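Local coordinates for protein putative epimerase (PDB 4LW8) that probably acts as an NAD(P)-dependent sugar-nucleotide epimerase or dehydratase in making the O-antigen of bacterial lipopolysaccharide, at residues A262-I267 against W314-M319; S251-A254 against K258-L261; D87-L92 against R115-A120; S163-E168 against I182-N187. All coordinates share one frame; numbering follows the deposited sequence.

Contacts 3, 4, 2 and 1 follow one another in this order along the chain without overlapping. Contacts 3 and 4, with centres about 15 Å apart, both fix a helix against the main sheet, on strands 88-91 and 180-189, which lie on either side of strand 130-134; they touch where His91 CD2 lies 4.2 Å from Met167 SD. This is the Rossmann core, where relatives hold their dinucleotide. Contacts 2 and 1 share helix 257-268, their centres about 14 Å apart: contact 2 joins its first turn to the preceding loop, contact 1 packs its later turns on helix 308-321. Contacts 1 and 3, about 36 Å apart between centres, lie on opposite sides of the chain's centre.

Contact 1. Residues A262-I267 against W314-M319; sequences AMLSRI and WMVDAM
Leu264 is the first residue of 262-267 to reach the second helix: its CD2 methyl lies 3.8 Å from CG2 of Val316, the two side chains crossing obliquely. The CA-CB bond of Leu264 does not aim at 314-319, and it is the branched end that swings over, CD2 being the methyl that touches. Ser265, on the next step, takes no part; its OG bonds back to Leu261 O, one turn earlier, and to Tyr206 OH. One turn beyond Leu264 along the same face comes Ile267, directed at the other helix, with CG2 lying 4.2 Å from Val316 CG1. Val316 thus divides its two methyls between two residues spaced i and i+3, CG2 serving the leucine and CG1 the isoleucine. Its chi1 of 167° places CG1 anti to the backbone N and so spreads the fork along the neighbouring helix. The CA atoms of Ile267 and Val316 are 8.2 Å apart, and the contact buries 99 Å² in all, a light and wholly apolar touch. Helix 198-207 supplies a third wall, since Leu264 also packs on Leu202 and Tyr206, while Leu312 and Arg313, earlier on helix 308-321, receive Ile267; helices 198-207, 257-268 and 308-321 therefore pack together in the C-terminal part of the fold.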
loop_
_atom_site.group_PDB
_atom_site.type_symbol
_atom_site.label_atom_id
_atom_site.label_comp_id
_atom_site.label_asym_id
_atom_site.label_seq_id
_atom_site.Cartn_x
_atom_site.Cartn_y
_atom_site.Cartn_z
ATOM N N ALA A 262 6.360 -26.527 -26.451
ATOM C CA ALA A 262 7.137 -27.665 -26.933
ATOM C C ALA A 262 7.010 -28.867 -25.990
ATOM O O ALA A 262 6.936 -30.011 -26.446
ATOM C CB ALA A 262 8.589 -27.275 -27.112
ATOM N N MET A 263 6.969 -28.603 -24.682
ATOM C CA MET A 263 6.795 -29.658 -23.677
ATOM C C MET A 263 5.448 -30.355 -23.813
ATOM O O MET A 263 5.342 -31.581 -23.682
ATOM C CB MET A 263 6.922 -29.092 -22.261
ATOM C CG MET A 263 8.338 -28.753 -21.823
ATOM S SD MET A 263 8.369 -27.966 -20.188
ATOM C CE MET A 263 10.104 -27.569 -20.079
ATOM N N LEU A 264 4.414 -29.556 -24.041
ATOM C CA LEU A 264 3.068 -30.084 -24.132
ATOM C C LEU A 264 2.879 -30.824 -25.443
ATOM O O LEU A 264 2.176 -31.835 -25.488
ATOM C CB LEU A 264 2.043 -28.961 -23.979
ATOM C CG LEU A 264 1.899 -28.414 -22.551
ATOM C CD1 LEU A 264 1.176 -27.075 -22.561
ATOM C CD2 LEU A 264 1.153 -29.415 -21.664
ATOM N N SER A 265 3.523 -30.331 -26.502
ATOM C CA SER A 265 3.500 -31.020 -27.788
ATOM C C SER A 265 4.085 -32.422 -27.650
ATOM O O SER A 265 3.548 -33.380 -28.205
ATOM C CB SER A 265 4.271 -30.232 -28.854
ATOM O OG SER A 265 3.613 -29.002 -29.160
ATOM N N ARG A 266 5.184 -32.536 -26.904
ATOM C CA ARG A 266 5.826 -33.834 -26.685
ATOM C C ARG A 266 4.913 -34.747 -25.868
ATOM O O ARG A 266 4.801 -35.942 -26.151
ATOM C CB ARG A 266 7.175 -33.662 -25.978
ATOM N N ILE A 267 4.231 -34.163 -24.884
ATOM C CA ILE A 267 3.323 -34.911 -24.018
ATOM C C ILE A 267 2.064 -35.373 -24.767
ATOM O O ILE A 267 1.642 -36.527 -24.647
ATOM C CB ILE A 267 2.902 -34.068 -22.800
ATOM C CG1 ILE A 267 4.094 -33.851 -21.863
ATOM C CG2 ILE A 267 1.766 -34.738 -22.042
ATOM C CD1 ILE A 267 3.884 -32.731 -20.837
ATOM N N TRP A 314 1.497 -34.178 -15.230
ATOM C CA TRP A 314 0.610 -34.372 -14.098
ATOM C C TRP A 314 -0.753 -33.737 -14.378
ATOM O O TRP A 314 -1.791 -34.379 -14.214
ATOM C CB TRP A 314 1.259 -33.772 -12.852
ATOM C CG TRP A 314 0.431 -33.745 -11.600
ATOM C CD1 TRP A 314 -0.284 -34.777 -11.055
ATOM C CD2 TRP A 314 0.303 -32.647 -10.691
ATOM N NE1 TRP A 314 -0.875 -34.374 -9.879
ATOM C CE2 TRP A 314 -0.526 -33.075 -9.630
ATOM C CE3 TRP A 314 0.800 -31.339 -10.676
ATOM C CZ2 TRP A 314 -0.874 -32.236 -8.570
ATOM C CZ3 TRP A 314 0.459 -30.509 -9.615
ATOM C CH2 TRP A 314 -0.372 -30.957 -8.583
ATOM N N MET A 315 -0.736 -32.488 -14.846
ATOM C CA MET A 315 -1.964 -31.740 -15.141
ATOM C C MET A 315 -2.720 -32.301 -16.360
ATOM O O MET A 315 -3.951 -32.407 -16.341
ATOM C CB MET A 315 -1.630 -30.252 -15.352
ATOM C CG MET A 315 -1.048 -29.574 -14.090
ATOM S SD MET A 315 -0.294 -27.957 -14.395
ATOM C CE MET A 315 -1.696 -26.995 -14.958
ATOM N N VAL A 316 -1.995 -32.628 -17.429
ATOM C CA VAL A 316 -2.624 -33.203 -18.615
ATOM C C VAL A 316 -3.308 -34.524 -18.256
ATOM O O VAL A 316 -4.464 -34.746 -18.606
ATOM C CB VAL A 316 -1.617 -33.445 -19.760
ATOM C CG1 VAL A 316 -2.248 -34.332 -20.847
ATOM C CG2 VAL A 316 -1.155 -32.114 -20.363
ATOM N N ASP A 317 -2.591 -35.382 -17.540
ATOM C CA ASP A 317 -3.128 -36.677 -17.134
ATOM C C ASP A 317 -4.391 -36.513 -16.292
ATOM O O ASP A 317 -5.357 -37.244 -16.466
ATOM C CB ASP A 317 -2.085 -37.485 -16.356
ATOM C CG ASP A 317 -0.944 -37.971 -17.233
ATOM O OD1 ASP A 317 -1.098 -37.980 -18.474
ATOM O OD2 ASP A 317 0.099 -38.372 -16.675
ATOM N N ALA A 318 -4.380 -35.556 -15.373
ATOM C CA ALA A 318 -5.544 -35.328 -14.527
ATOM C C ALA A 318 -6.726 -34.859 -15.364
ATOM O O ALA A 318 -7.855 -35.263 -15.121
ATOM C CB ALA A 318 -5.231 -34.322 -13.426
ATOM N N MET A 319 -6.463 -34.019 -16.361
ATOM C CA MET A 319 -7.534 -33.518 -17.222
ATOM C C MET A 319 -8.183 -34.639 -18.037
ATOM O O MET A 319 -9.399 -34.666 -18.201
ATOM C CB MET A 319 -7.018 -32.431 -18.158
ATOM C CG MET A 319 -6.809 -31.077 -17.492
ATOM S SD MET A 319 -8.337 -30.287 -16.943
ATOM C CE MET A 319 -8.918 -29.594 -18.489
#

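Contact 2. Residues S251-A254 against K258-L261; sequences SERA and KEVL
Arg253 and Glu259 bring opposite charges near each other across the gap between loop 251-254 and helix 257-268 without closing a salt bridge. The guanidinium offers its edge, with Glu259 OE1 near its plane but 4.3 Å from Arg253 NH2, so the attraction is electrostatic and probably softened by solvent on this surface. Arg253 reaches this far because its chain is stretched almost fully, chi1 to chi4 all lying near 180°. Glu259 runs roughly across it, its CA-CB bond aimed at the loop and the chain extended beyond CG. Its other oxygen, OE2, stands 3.9 Å from Ala254 O, and a water beside the pair bridges them, donating to Ala254 O at 3.2 Å and to Glu259 OE2 at 2.8 Å. The same OE2 accepts from Ser256 N, three residues earlier and just ahead of the helix, a bond that resembles one half of a capping box and ties the carboxylate to the helix start. On the loop side the backbone is folded by an ST turn: Ser251 OG accepts from Arg253 N at 2.9 Å, with an N-H...O angle of 160°. That hydroxyl is bonded to Asp223 OD1 as well, anchoring the turn to strand 221-226.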
loop_
_atom_site.group_PDB
_atom_site.type_symbol
_atom_site.label_atom_id
_atom_site.label_comp_id
_atom_site.label_asym_id
_atom_site.label_seq_id
_atom_site.Cartn_x
_atom_site.Cartn_y
_atom_site.Cartn_z
ATOM N N SER A 251 11.229 -21.112 -8.701
ATOM C CA SER A 251 11.988 -22.254 -9.215
ATOM C C SER A 251 13.395 -21.839 -9.622
ATOM O O SER A 251 14.265 -22.679 -9.768
ATOM C CB SER A 251 11.284 -22.873 -10.430
ATOM O OG SER A 251 11.500 -22.069 -11.597
ATOM N N GLU A 252 13.575 -20.538 -9.843
ATOM C CA GLU A 252 14.817 -19.958 -10.373
ATOM C C GLU A 252 15.050 -20.368 -11.828
ATOM O O GLU A 252 16.115 -20.132 -12.378
ATOM C CB GLU A 252 16.037 -20.348 -9.530
ATOM C CG GLU A 252 15.988 -19.851 -8.099
ATOM C CD GLU A 252 17.255 -20.177 -7.326
ATOM O OE1 GLU A 252 17.781 -21.300 -7.491
ATOM O OE2 GLU A 252 17.719 -19.312 -6.552
ATOM N N ARG A 253 14.055 -20.974 -12.457
ATOM C CA ARG A 253 14.161 -21.226 -13.887
ATOM C C ARG A 253 13.059 -20.502 -14.650
ATOM O O ARG A 253 11.891 -20.542 -14.265
ATOM C CB ARG A 253 14.109 -22.719 -14.191
ATOM C CG ARG A 253 14.231 -22.998 -15.673
ATOM C CD ARG A 253 14.682 -24.408 -15.942
ATOM N NE ARG A 253 14.698 -24.682 -17.373
ATOM C CZ ARG A 253 15.066 -25.840 -17.904
ATOM N NH1 ARG A 253 15.457 -26.831 -17.117
ATOM N NH2 ARG A 253 15.048 -26.006 -19.221
ATOM N N ALA A 254 13.453 -19.845 -15.734
ATOM C CA ALA A 254 12.527 -19.113 -16.582
ATOM C C ALA A 254 12.259 -19.872 -17.879
ATOM O O ALA A 254 13.185 -20.280 -18.571
ATOM C CB ALA A 254 13.072 -17.723 -16.885
ATOM N N LYS A 258 7.102 -20.662 -25.751
ATOM C CA LYS A 258 7.558 -21.583 -26.785
ATOM C C LYS A 258 8.095 -22.881 -26.173
ATOM O O LYS A 258 7.823 -23.967 -26.683
ATOM C CB LYS A 258 8.641 -20.922 -27.650
ATOM C CG LYS A 258 9.051 -21.725 -28.879
ATOM C CD LYS A 258 10.242 -21.094 -29.604
ATOM C CE LYS A 258 10.676 -21.940 -30.805
ATOM N NZ LYS A 258 11.941 -21.451 -31.434
ATOM N N GLU A 259 8.856 -22.764 -25.089
ATOM C CA GLU A 259 9.365 -23.941 -24.384
ATOM C C GLU A 259 8.226 -24.746 -23.764
ATOM O O GLU A 259 8.240 -25.979 -23.793
ATOM C CB GLU A 259 10.353 -23.544 -23.279
ATOM C CG GLU A 259 11.657 -22.873 -23.744
ATOM C CD GLU A 259 12.475 -22.351 -22.562
ATOM O OE1 GLU A 259 13.168 -23.159 -21.903
ATOM O OE2 GLU A 259 12.411 -21.135 -22.278
ATOM N N VAL A 260 7.237 -24.045 -23.216
ATOM C CA VAL A 260 6.107 -24.706 -22.577
ATOM C C VAL A 260 5.279 -25.432 -23.634
ATOM O O VAL A 260 4.923 -26.605 -23.461
ATOM C CB VAL A 260 5.228 -23.704 -21.796
ATOM C CG1 VAL A 260 3.999 -24.405 -21.231
ATOM C CG2 VAL A 260 6.029 -23.080 -20.661
ATOM N N LEU A 261 5.002 -24.743 -24.742
ATOM C CA LEU A 261 4.299 -25.363 -25.860
ATOM C C LEU A 261 5.038 -26.611 -26.342
ATOM O O LEU A 261 4.419 -27.637 -26.596
ATOM C CB LEU A 261 4.131 -24.369 -27.022
ATOM C CG LEU A 261 3.135 -23.233 -26.767
ATOM C CD1 LEU A 261 3.273 -22.114 -27.814
ATOM C CD2 LEU A 261 1.720 -23.802 -26.733
HETATM O O HOH W 1 14.061 -19.090 -21.382
#

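Contact 3. Residues D87-L92 against R115-A120; sequences DAVVHL and RNLLAA
Leu117 presses a single methyl, CD2, onto the face of the His91 imidazole. CD2 sits 4.0 Å from the ring centroid and 29° off the ring normal, a CH-pi contact displaced toward the CG-ND1 side of the ring, for Leu117 CD2 lies 3.7 Å from each of CB, CG and ND1 of His91. With CG anti to the backbone N in both residues (chi1 178° in His91), each side chain extends into the space between strand and helix, where the two lie alongside one another, running in opposing senses. The same CD2 of Leu117 also meets Val89 CG1, at 4.2 Å, so one leucine methyl seats between alternate residues of strand 88-91. Val90, between them, points away, to Ile238 on the far side of the sheet. Met77 of helix 74-84 packs on Leu117 too, which closes the buried side of the contact. The outer side of helix 103-122 is looser. Ala119 is partly exposed and rests against Trp174, while Arg115 pairs through NE with Asp159 OD2 of the second subunit. Strand 88-91, helix 103-122 and strand 130-134, its parallel neighbour in the sheet, form a beta-alpha-beta crossover of the Rossmann fold, and Leu117 lies at the seam between its first strand and its helix. The His91 ring gives its face to carbon and its nitrogens to hydroxyls, ND1 bonded to Thr24 OG1 and NE2 to Thr114 OG1. Held at both nitrogens and pressed from above, it has little freedom to turn.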
loop_
_atom_site.group_PDB
_atom_site.type_symbol
_atom_site.label_atom_id
_atom_site.label_comp_id
_atom_site.label_asym_id
_atom_site.label_seq_id
_atom_site.Cartn_x
_atom_site.Cartn_y
_atom_site.Cartn_z
ATOM N N ASP A 87 -1.367 -22.998 16.356
ATOM C CA ASP A 87 0.052 -22.734 16.524
ATOM C C ASP A 87 0.661 -22.226 15.213
ATOM O O ASP A 87 1.622 -21.467 15.232
ATOM C CB ASP A 87 0.800 -23.982 16.992
ATOM C CG ASP A 87 2.206 -23.668 17.459
ATOM O OD1 ASP A 87 2.360 -22.807 18.360
ATOM O OD2 ASP A 87 3.155 -24.278 16.922
ATOM N N ALA A 88 0.100 -22.634 14.080
ATOM C CA ALA A 88 0.583 -22.186 12.764
ATOM C C ALA A 88 -0.557 -21.605 11.932
ATOM O O ALA A 88 -1.660 -22.138 11.921
ATOM C CB ALA A 88 1.242 -23.333 12.008
ATOM N N VAL A 89 -0.285 -20.505 11.240
ATOM C CA VAL A 89 -1.290 -19.869 10.403
ATOM C C VAL A 89 -0.746 -19.680 8.993
ATOM O O VAL A 89 0.387 -19.239 8.824
ATOM C CB VAL A 89 -1.728 -18.493 10.984
ATOM C CG1 VAL A 89 -2.700 -17.789 10.043
ATOM C CG2 VAL A 89 -2.353 -18.667 12.372
ATOM N N VAL A 90 -1.540 -20.020 7.983
ATOM C CA VAL A 90 -1.160 -19.704 6.614
ATOM C C VAL A 90 -2.288 -18.898 5.997
ATOM O O VAL A 90 -3.418 -19.357 5.899
ATOM C CB VAL A 90 -0.870 -20.954 5.761
ATOM C CG1 VAL A 90 -0.353 -20.533 4.361
ATOM C CG2 VAL A 90 0.163 -21.822 6.429
ATOM N N HIS A 91 -1.974 -17.677 5.604
ATOM C CA HIS A 91 -2.977 -16.774 5.062
ATOM C C HIS A 91 -2.948 -16.804 3.538
ATOM O O HIS A 91 -2.077 -16.200 2.928
ATOM C CB HIS A 91 -2.725 -15.371 5.584
ATOM C CG HIS A 91 -3.677 -14.338 5.061
ATOM N ND1 HIS A 91 -5.026 -14.554 4.933
ATOM C CD2 HIS A 91 -3.449 -13.061 4.652
ATOM C CE1 HIS A 91 -5.603 -13.451 4.468
ATOM N NE2 HIS A 91 -4.670 -12.538 4.295
ATOM N N LEU A 92 -3.891 -17.528 2.942
ATOM C CA LEU A 92 -3.941 -17.699 1.484
ATOM C C LEU A 92 -5.101 -16.944 0.852
ATOM O O LEU A 92 -5.099 -16.701 -0.351
ATOM C CB LEU A 92 -4.065 -19.188 1.115
ATOM C CG LEU A 92 -2.953 -20.090 1.661
ATOM C CD1 LEU A 92 -3.265 -21.566 1.407
ATOM C CD2 LEU A 92 -1.596 -19.697 1.071
ATOM N N ARG A 115 -5.631 -7.539 7.941
ATOM C CA ARG A 115 -5.561 -6.873 9.227
ATOM C C ARG A 115 -6.524 -7.528 10.238
ATOM O O ARG A 115 -6.165 -7.725 11.409
ATOM C CB ARG A 115 -5.864 -5.379 9.082
ATOM C CG ARG A 115 -5.516 -4.572 10.331
ATOM C CD ARG A 115 -6.018 -3.144 10.278
ATOM N NE ARG A 115 -5.575 -2.402 11.454
ATOM C CZ ARG A 115 -6.170 -2.455 12.643
ATOM N NH1 ARG A 115 -7.247 -3.208 12.818
ATOM N NH2 ARG A 115 -5.688 -1.752 13.662
ATOM N N ASN A 116 -7.730 -7.883 9.789
ATOM C CA ASN A 116 -8.676 -8.556 10.675
ATOM C C ASN A 116 -8.134 -9.866 11.207
ATOM O O ASN A 116 -8.319 -10.183 12.383
ATOM C CB ASN A 116 -9.999 -8.818 9.972
ATOM C CG ASN A 116 -10.769 -7.553 9.703
ATOM O OD1 ASN A 116 -10.499 -6.516 10.298
ATOM N ND2 ASN A 116 -11.749 -7.637 8.823
ATOM N N LEU A 117 -7.463 -10.620 10.340
ATOM C CA LEU A 117 -6.822 -11.870 10.747
ATOM C C LEU A 117 -5.748 -11.634 11.815
ATOM O O LEU A 117 -5.707 -12.342 12.820
ATOM C CB LEU A 117 -6.196 -12.583 9.543
ATOM C CG LEU A 117 -5.286 -13.771 9.882
ATOM C CD1 LEU A 117 -6.080 -14.928 10.542
ATOM C CD2 LEU A 117 -4.544 -14.261 8.624
ATOM N N LEU A 118 -4.867 -10.656 11.583
ATOM C CA LEU A 118 -3.778 -10.374 12.516
ATOM C C LEU A 118 -4.330 -9.906 13.858
ATOM O O LEU A 118 -3.850 -10.335 14.907
ATOM C CB LEU A 118 -2.804 -9.327 11.922
ATOM C CG LEU A 118 -2.119 -9.781 10.623
ATOM C CD1 LEU A 118 -1.273 -8.680 10.027
ATOM C CD2 LEU A 118 -1.260 -11.043 10.832
ATOM N N ALA A 119 -5.352 -9.046 13.836
ATOM C CA ALA A 119 -5.979 -8.587 15.079
ATOM C C ALA A 119 -6.578 -9.752 15.870
ATOM O O ALA A 119 -6.491 -9.791 17.106
ATOM C CB ALA A 119 -7.063 -7.526 14.788
ATOM N N ALA A 120 -7.200 -10.688 15.156
ATOM C CA ALA A 120 -7.785 -11.875 15.775
ATOM C C ALA A 120 -6.711 -12.740 16.448
ATOM O O ALA A 120 -6.891 -13.206 17.572
ATOM C CB ALA A 120 -8.553 -12.689 14.735
#

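Contact 4. Residues S163-E168 against I182-N187; sequences SKLAME and IARPFN
Glu168 leans from helix 159-172 across strand 180-189; its carbon stem meets Ile182 and its carboxylate Arg184. CB lies 4.0 Å from Ile182 CD1, and CG is 4.0 Å from Ile182 CG2, so the aliphatic stem rides over the isoleucine, whose two branches touch successive carbons. With CG anti to its carbonyl carbon (chi1 -61°) and the chain extended beyond, the carboxylate is carried past Ile182 to Arg184. The helix and strand segments run nearly antiparallel, as expected in a Rossmann crossover, where helix 159-172 links strand 130-134 to its parallel neighbour 180-189; the helix carries Tyr160 and Lys164, spaced as in the Tyr-X-X-X-Lys signature of the short-chain dehydrogenase/reductase superfamily. At the tip the grip is side-on: Arg184 NH2 donates to Glu168 OE1 at 2.7 Å. Arg184 NE donates to Glu168 OE2 at 2.8 Å, a bond nearly straight at 174°. OE1 uses its syn lone pair, and the carboxylate and guanidinium planes differ by only 23°. OE2 also bonds Ser135 OG, and Arg184 NH1 meets Tyr140 OH, which fixes both flat groups within the buried interior. Leu165 CD1 lies 4.3 Å from Arg184 NH2, while its side chain also packs on Tyr169 of the second subunit.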
loop_
_atom_site.group_PDB
_atom_site.type_symbol
_atom_site.label_atom_id
_atom_site.label_comp_id
_atom_site.label_asym_id
_atom_site.label_seq_id
_atom_site.Cartn_x
_atom_site.Cartn_y
_atom_site.Cartn_z
ATOM N N SER A 163 -2.225 -3.924 -3.803
ATOM C CA SER A 163 -2.916 -4.336 -2.574
ATOM C C SER A 163 -2.095 -5.382 -1.825
ATOM O O SER A 163 -2.097 -5.401 -0.591
ATOM C CB SER A 163 -4.343 -4.856 -2.875
ATOM O OG SER A 163 -4.374 -6.204 -3.341
ATOM N N LYS A 164 -1.380 -6.236 -2.558
ATOM C CA LYS A 164 -0.507 -7.238 -1.922
ATOM C C LYS A 164 0.679 -6.575 -1.224
ATOM O O LYS A 164 1.048 -6.947 -0.104
ATOM C CB LYS A 164 -0.005 -8.257 -2.951
ATOM C CG LYS A 164 -1.042 -9.315 -3.352
ATOM C CD LYS A 164 -1.384 -10.202 -2.147
ATOM C CE LYS A 164 -2.063 -11.487 -2.554
ATOM N NZ LYS A 164 -2.381 -12.300 -1.341
ATOM N N LEU A 165 1.270 -5.585 -1.882
ATOM C CA LEU A 165 2.362 -4.827 -1.289
ATOM C C LEU A 165 1.877 -4.077 -0.050
ATOM O O LEU A 165 2.551 -4.053 0.985
ATOM C CB LEU A 165 2.946 -3.834 -2.304
ATOM C CG LEU A 165 4.161 -3.054 -1.826
ATOM C CD1 LEU A 165 5.271 -4.044 -1.491
ATOM C CD2 LEU A 165 4.637 -2.011 -2.878
ATOM N N ALA A 166 0.698 -3.471 -0.161
ATOM C CA ALA A 166 0.120 -2.725 0.947
ATOM C C ALA A 166 -0.156 -3.673 2.109
ATOM O O ALA A 166 0.040 -3.317 3.270
ATOM C CB ALA A 166 -1.151 -2.015 0.507
ATOM N N MET A 167 -0.593 -4.892 1.791
ATOM C CA MET A 167 -0.807 -5.909 2.814
ATOM C C MET A 167 0.485 -6.153 3.593
ATOM O O MET A 167 0.470 -6.258 4.829
ATOM C CB MET A 167 -1.311 -7.221 2.195
ATOM C CG MET A 167 -1.530 -8.339 3.221
ATOM S SD MET A 167 -1.493 -10.016 2.535
ATOM C CE MET A 167 0.237 -10.071 2.040
ATOM N N GLU A 168 1.610 -6.234 2.881
ATOM C CA GLU A 168 2.881 -6.486 3.556
ATOM C C GLU A 168 3.159 -5.380 4.569
ATOM O O GLU A 168 3.528 -5.667 5.721
ATOM C CB GLU A 168 4.053 -6.589 2.570
ATOM C CG GLU A 168 3.975 -7.715 1.524
ATOM C CD GLU A 168 5.237 -7.767 0.653
ATOM O OE1 GLU A 168 6.190 -7.017 0.944
ATOM O OE2 GLU A 168 5.274 -8.533 -0.337
ATOM N N ILE A 182 6.636 -13.452 5.495
ATOM C CA ILE A 182 5.962 -13.082 4.257
ATOM C C ILE A 182 6.548 -13.878 3.086
ATOM O O ILE A 182 7.765 -13.921 2.897
ATOM C CB ILE A 182 6.067 -11.549 3.973
ATOM C CG1 ILE A 182 5.365 -10.732 5.078
ATOM C CG2 ILE A 182 5.464 -11.242 2.603
ATOM C CD1 ILE A 182 5.639 -9.229 5.045
ATOM N N ALA A 183 5.681 -14.527 2.311
ATOM C CA ALA A 183 6.133 -15.231 1.129
ATOM C C ALA A 183 5.763 -14.432 -0.123
ATOM O O ALA A 183 4.669 -13.863 -0.203
ATOM C CB ALA A 183 5.546 -16.653 1.090
ATOM N N ARG A 184 6.700 -14.316 -1.065
ATOM C CA ARG A 184 6.394 -13.744 -2.380
ATOM C C ARG A 184 6.526 -14.812 -3.459
ATOM O O ARG A 184 7.574 -14.913 -4.099
ATOM C CB ARG A 184 7.306 -12.556 -2.717
ATOM C CG ARG A 184 7.027 -11.294 -1.931
ATOM C CD ARG A 184 8.136 -10.271 -2.131
ATOM N NE ARG A 184 7.851 -9.034 -1.419
ATOM C CZ ARG A 184 8.720 -8.037 -1.271
ATOM N NH1 ARG A 184 9.934 -8.130 -1.799
ATOM N NH2 ARG A 184 8.369 -6.951 -0.589
ATOM N N PRO A 185 5.477 -15.625 -3.650
ATOM C CA PRO A 185 5.550 -16.674 -4.673
ATOM C C PRO A 185 5.608 -16.096 -6.069
ATOM O O PRO A 185 4.909 -15.124 -6.381
ATOM C CB PRO A 185 4.237 -17.458 -4.476
ATOM C CG PRO A 185 3.279 -16.422 -3.875
ATOM C CD PRO A 185 4.177 -15.631 -2.939
ATOM N N PHE A 186 6.441 -16.676 -6.912
ATOM C CA PHE A 186 6.351 -16.381 -8.340
ATOM C C PHE A 186 5.222 -17.240 -8.915
ATOM O O PHE A 186 4.484 -17.848 -8.140
ATOM C CB PHE A 186 7.700 -16.615 -9.029
ATOM C CG PHE A 186 8.675 -15.487 -8.813
ATOM C CD1 PHE A 186 9.139 -15.191 -7.533
ATOM C CD2 PHE A 186 9.072 -14.674 -9.879
ATOM C CE1 PHE A 186 10.011 -14.130 -7.314
ATOM C CE2 PHE A 186 9.953 -13.595 -9.671
ATOM C CZ PHE A 186 10.423 -13.327 -8.387
ATOM N N ASN A 187 5.061 -17.275 -10.238
ATOM C CA ASN A 187 3.982 -18.055 -10.857
ATOM C C ASN A 187 4.044 -19.520 -10.490
ATOM O O ASN A 187 5.107 -20.138 -10.547
ATOM C CB ASN A 187 4.022 -17.942 -12.389
ATOM C CG ASN A 187 4.200 -16.512 -12.849
ATOM O OD1 ASN A 187 3.233 -15.762 -12.930
ATOM N ND2 ASN A 187 5.447 -16.115 -13.112
#